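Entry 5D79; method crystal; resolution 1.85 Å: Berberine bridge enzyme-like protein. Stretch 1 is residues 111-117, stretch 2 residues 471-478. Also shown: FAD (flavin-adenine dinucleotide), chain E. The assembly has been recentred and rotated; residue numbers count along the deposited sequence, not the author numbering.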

# COMPACT_ATOMS: atom_id res chain seq x y z
N HIS A 111 -2.96 5.71 5.30
CA HIS A 111 -3.41 5.55 3.93
C HIS A 111 -4.36 4.36 3.69
O HIS A 111 -4.64 4.04 2.54
CB HIS A 111 -2.19 5.42 3.01
CG HIS A 111 -1.72 6.74 2.48
ND1 HIS A 111 -2.20 7.28 1.31
CD2 HIS A 111 -0.86 7.65 2.99
CE1 HIS A 111 -1.64 8.46 1.10
NE2 HIS A 111 -0.82 8.71 2.11
N CYS A 112 -4.85 3.73 4.76
CA CYS A 112 -5.75 2.58 4.62
C CYS A 112 -6.95 2.92 3.76
O CYS A 112 -7.71 3.84 4.06
CB CYS A 112 -6.22 2.06 5.98
SG CYS A 112 -7.03 0.41 5.94
N TYR A 113 -7.12 2.15 2.69
CA TYR A 113 -8.14 2.40 1.68
C TYR A 113 -9.57 2.47 2.24
O TYR A 113 -10.44 3.13 1.66
CB TYR A 113 -8.04 1.32 0.60
CG TYR A 113 -7.18 1.75 -0.57
CD1 TYR A 113 -6.03 2.51 -0.37
CD2 TYR A 113 -7.53 1.41 -1.87
CE1 TYR A 113 -5.25 2.92 -1.44
CE2 TYR A 113 -6.75 1.82 -2.95
CZ TYR A 113 -5.61 2.58 -2.73
OH TYR A 113 -4.85 2.97 -3.80
N GLU A 114 -9.80 1.82 3.38
CA GLU A 114 -11.11 1.84 4.03
C GLU A 114 -11.05 2.51 5.40
O GLU A 114 -12.01 2.42 6.18
CB GLU A 114 -11.67 0.41 4.17
CG GLU A 114 -11.94 -0.32 2.84
CD GLU A 114 -13.30 0.04 2.20
OE1 GLU A 114 -13.93 1.04 2.62
OE2 GLU A 114 -13.72 -0.69 1.28
N GLY A 115 -9.94 3.16 5.71
CA GLY A 115 -9.79 3.86 6.98
C GLY A 115 -9.77 3.01 8.23
O GLY A 115 -10.08 3.50 9.31
N LEU A 116 -9.37 1.74 8.11
CA LEU A 116 -9.49 0.79 9.22
C LEU A 116 -8.41 0.93 10.28
O LEU A 116 -8.41 0.17 11.26
CB LEU A 116 -9.46 -0.65 8.70
CG LEU A 116 -10.65 -1.09 7.86
CD1 LEU A 116 -10.62 -2.59 7.69
CD2 LEU A 116 -11.95 -0.63 8.50
N SER A 117 -7.51 1.89 10.10
CA SER A 117 -6.47 2.20 11.09
C SER A 117 -6.94 3.24 12.11
O SER A 117 -6.35 3.39 13.19
CB SER A 117 -5.20 2.69 10.38
OG SER A 117 -5.50 3.75 9.49
N VAL A 471 -3.83 -6.76 -0.65
CA VAL A 471 -4.29 -6.42 0.71
C VAL A 471 -3.97 -4.98 1.10
O VAL A 471 -4.62 -4.42 1.99
CB VAL A 471 -3.70 -7.40 1.79
CG1 VAL A 471 -2.28 -7.00 2.23
CG2 VAL A 471 -4.63 -7.47 3.00
N ASN A 472 -2.99 -4.38 0.43
CA ASN A 472 -2.69 -2.97 0.65
C ASN A 472 -3.73 -2.07 -0.01
O ASN A 472 -3.81 -0.88 0.28
CB ASN A 472 -1.28 -2.62 0.14
CG ASN A 472 -0.23 -2.70 1.23
OD1 ASN A 472 -0.54 -2.67 2.42
ND2 ASN A 472 1.02 -2.80 0.83
N PHE A 473 -4.55 -2.63 -0.89
CA PHE A 473 -5.74 -1.93 -1.38
C PHE A 473 -6.98 -2.54 -0.70
O PHE A 473 -7.77 -3.23 -1.35
CB PHE A 473 -5.88 -2.01 -2.91
CG PHE A 473 -4.73 -1.36 -3.68
CD1 PHE A 473 -4.08 -0.24 -3.19
CD2 PHE A 473 -4.32 -1.89 -4.90
CE1 PHE A 473 -3.03 0.35 -3.91
CE2 PHE A 473 -3.26 -1.31 -5.62
CZ PHE A 473 -2.62 -0.19 -5.12
N LYS A 474 -7.15 -2.31 0.60
CA LYS A 474 -8.26 -2.92 1.35
C LYS A 474 -9.63 -2.58 0.76
O LYS A 474 -9.92 -1.43 0.43
CB LYS A 474 -8.22 -2.49 2.83
CG LYS A 474 -7.66 -3.54 3.79
CD LYS A 474 -7.97 -3.16 5.23
CE LYS A 474 -6.86 -3.59 6.19
NZ LYS A 474 -7.03 -2.94 7.53
N ASP A 475 -10.47 -3.61 0.61
CA ASP A 475 -11.77 -3.47 -0.02
C ASP A 475 -12.84 -4.28 0.74
O ASP A 475 -12.93 -5.51 0.63
CB ASP A 475 -11.68 -3.88 -1.49
CG ASP A 475 -12.96 -3.60 -2.27
OD1 ASP A 475 -13.86 -2.87 -1.77
OD2 ASP A 475 -13.06 -4.12 -3.41
N MET A 476 -13.65 -3.58 1.52
CA MET A 476 -14.73 -4.20 2.28
C MET A 476 -15.76 -4.87 1.39
O MET A 476 -16.52 -5.73 1.84
CB MET A 476 -15.43 -3.15 3.15
CG MET A 476 -14.50 -2.46 4.08
SD MET A 476 -14.05 -3.61 5.37
CE MET A 476 -15.24 -3.08 6.60
N ASP A 477 -15.79 -4.45 0.12
CA ASP A 477 -16.73 -4.99 -0.86
C ASP A 477 -16.42 -6.44 -1.22
O ASP A 477 -17.27 -7.13 -1.78
CB ASP A 477 -16.75 -4.12 -2.12
CG ASP A 477 -17.43 -2.78 -1.90
OD1 ASP A 477 -18.07 -2.60 -0.83
OD2 ASP A 477 -17.33 -1.91 -2.80
N LEU A 478 -15.21 -6.90 -0.91
CA LEU A 478 -14.87 -8.32 -1.05
C LEU A 478 -15.43 -9.16 0.12
O LEU A 478 -15.46 -10.40 0.06
CB LEU A 478 -13.35 -8.52 -1.16
CG LEU A 478 -12.57 -7.53 -2.04
CD1 LEU A 478 -11.08 -7.85 -1.99
CD2 LEU A 478 -13.09 -7.54 -3.47
PA FAD E . -2.38 3.01 7.81
O1A FAD E . -3.83 3.38 7.64
O2A FAD E . -1.71 3.77 8.93
O5B FAD E . -2.24 1.41 8.01
C5B FAD E . -2.94 0.50 7.17
C4B FAD E . -3.15 -0.87 7.82
O4B FAD E . -1.92 -1.31 8.38
C3B FAD E . -4.17 -0.80 8.95
O3B FAD E . -4.94 -1.98 9.02
C2B FAD E . -3.29 -0.65 10.19
O2B FAD E . -3.91 -1.16 11.36
C1B FAD E . -2.02 -1.38 9.79
N9A FAD E . -0.78 -0.86 10.42
C8A FAD E . -0.17 0.36 10.24
N7A FAD E . 0.94 0.40 11.01
C5A FAD E . 1.06 -0.77 11.68
C6A FAD E . 1.99 -1.27 12.59
N6A FAD E . 3.15 -0.66 12.78
N1A FAD E . 1.83 -2.54 13.11
C2A FAD E . 0.75 -3.31 12.72
N3A FAD E . -0.17 -2.81 11.82
C4A FAD E . -0.02 -1.57 11.31
N1 FAD E . 0.45 0.66 -2.09
C2 FAD E . 1.33 0.08 -2.99
O2 FAD E . 1.97 -0.93 -2.67
N3 FAD E . 1.50 0.65 -4.24
C4 FAD E . 0.80 1.79 -4.62
O4 FAD E . 1.06 2.33 -5.69
C4X FAD E . -0.07 2.38 -3.70
N5 FAD E . -0.68 3.60 -3.98
C5X FAD E . -1.28 4.31 -2.95
C6 FAD E . -1.68 5.63 -3.13
C7 FAD E . -2.29 6.34 -2.09
C7M FAD E . -2.73 7.76 -2.30
C8 FAD E . -2.45 5.74 -0.84
C8M FAD E . -3.12 6.46 0.29
C9 FAD E . -2.05 4.42 -0.66
C9A FAD E . -1.51 3.69 -1.73
N10 FAD E . -1.14 2.36 -1.56
C10 FAD E . -0.21 1.82 -2.42
C1' FAD E . -1.69 1.55 -0.43
C2' FAD E . -0.84 1.61 0.83
O2' FAD E . 0.40 0.97 0.58
C3' FAD E . -1.61 0.92 1.94
O3' FAD E . -2.76 1.68 2.22
C4' FAD E . -0.81 0.83 3.22
O4' FAD E . -1.30 -0.23 4.01
C5' FAD E . -1.00 2.09 4.02
O5' FAD E . -0.01 2.15 5.02
P FAD E . -0.08 3.37 6.06
O1P FAD E . 0.86 3.12 7.21
O2P FAD E . 0.23 4.68 5.37
O3P FAD E . -1.66 3.33 6.41
O HOH W 1 -5.51 -0.36 2.20

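The two stretches, at least 358 residues apart in sequence wherever they touch, bury 463 Å² between them and approach most closely in backbone at Tyr 113 and Lys 474, whose CA atoms lie 5.3 Å apart. A type I turn from Cys 112 to Gly 115, closed by Gly 115 N to Cys 112 O (2.9 Å), points the CB atoms of Tyr 113 and Glu 114 toward the second stretch. Gly 115 then takes a positive phi of 66°, a conformation glycine adopts readily.

The direct hydrogen bond across the contact runs from Met 476 N to Glu 114 OE2 (2.9 Å, 160°). With chi1 and chi2 both m, Glu 114 folds its carboxylate back to meet this amide, and its CG packs 3.3 Å from Lys 474 O. The price is a like charge nearby: OE2 of Glu 114 lies 3.8 Å from OD1 of Asp 475. That OD1, however, accepts Asp 477 N at 3.1 Å, and the Asp 475 CB points away from the first stretch. Met 476, m at chi1 and chi2, brings its SD within 4.3 Å of Leu 116 CD1, adding an apolar patch.

Tyr 113 holds chi1 at -94°, between wells, and its ring lies near parallel to that of Phe 473 (28° between planes, centroids 4.8 Å apart) but slid aside, so overlap is slight. Instead, Phe 473 CA sits over the tyrosine face, 4.2 Å from its centroid. Beside them a water accepts from Tyr 113 N and Lys 474 N (both 3.0 Å) and donates to Asn 472 O (2.6 Å), joining the backbones.

Lys 474 extends past Cys 112 and Leu 116, its NZ 3.5 Å from Leu 116 CB, to reach FAD O3B at 2.7 Å. The flavin also ties the stretches together: His 111 ND1 is covalently bonded to C8M (1.6 Å), while Asn 472 OD1 accepts from O4' (3.0 Å).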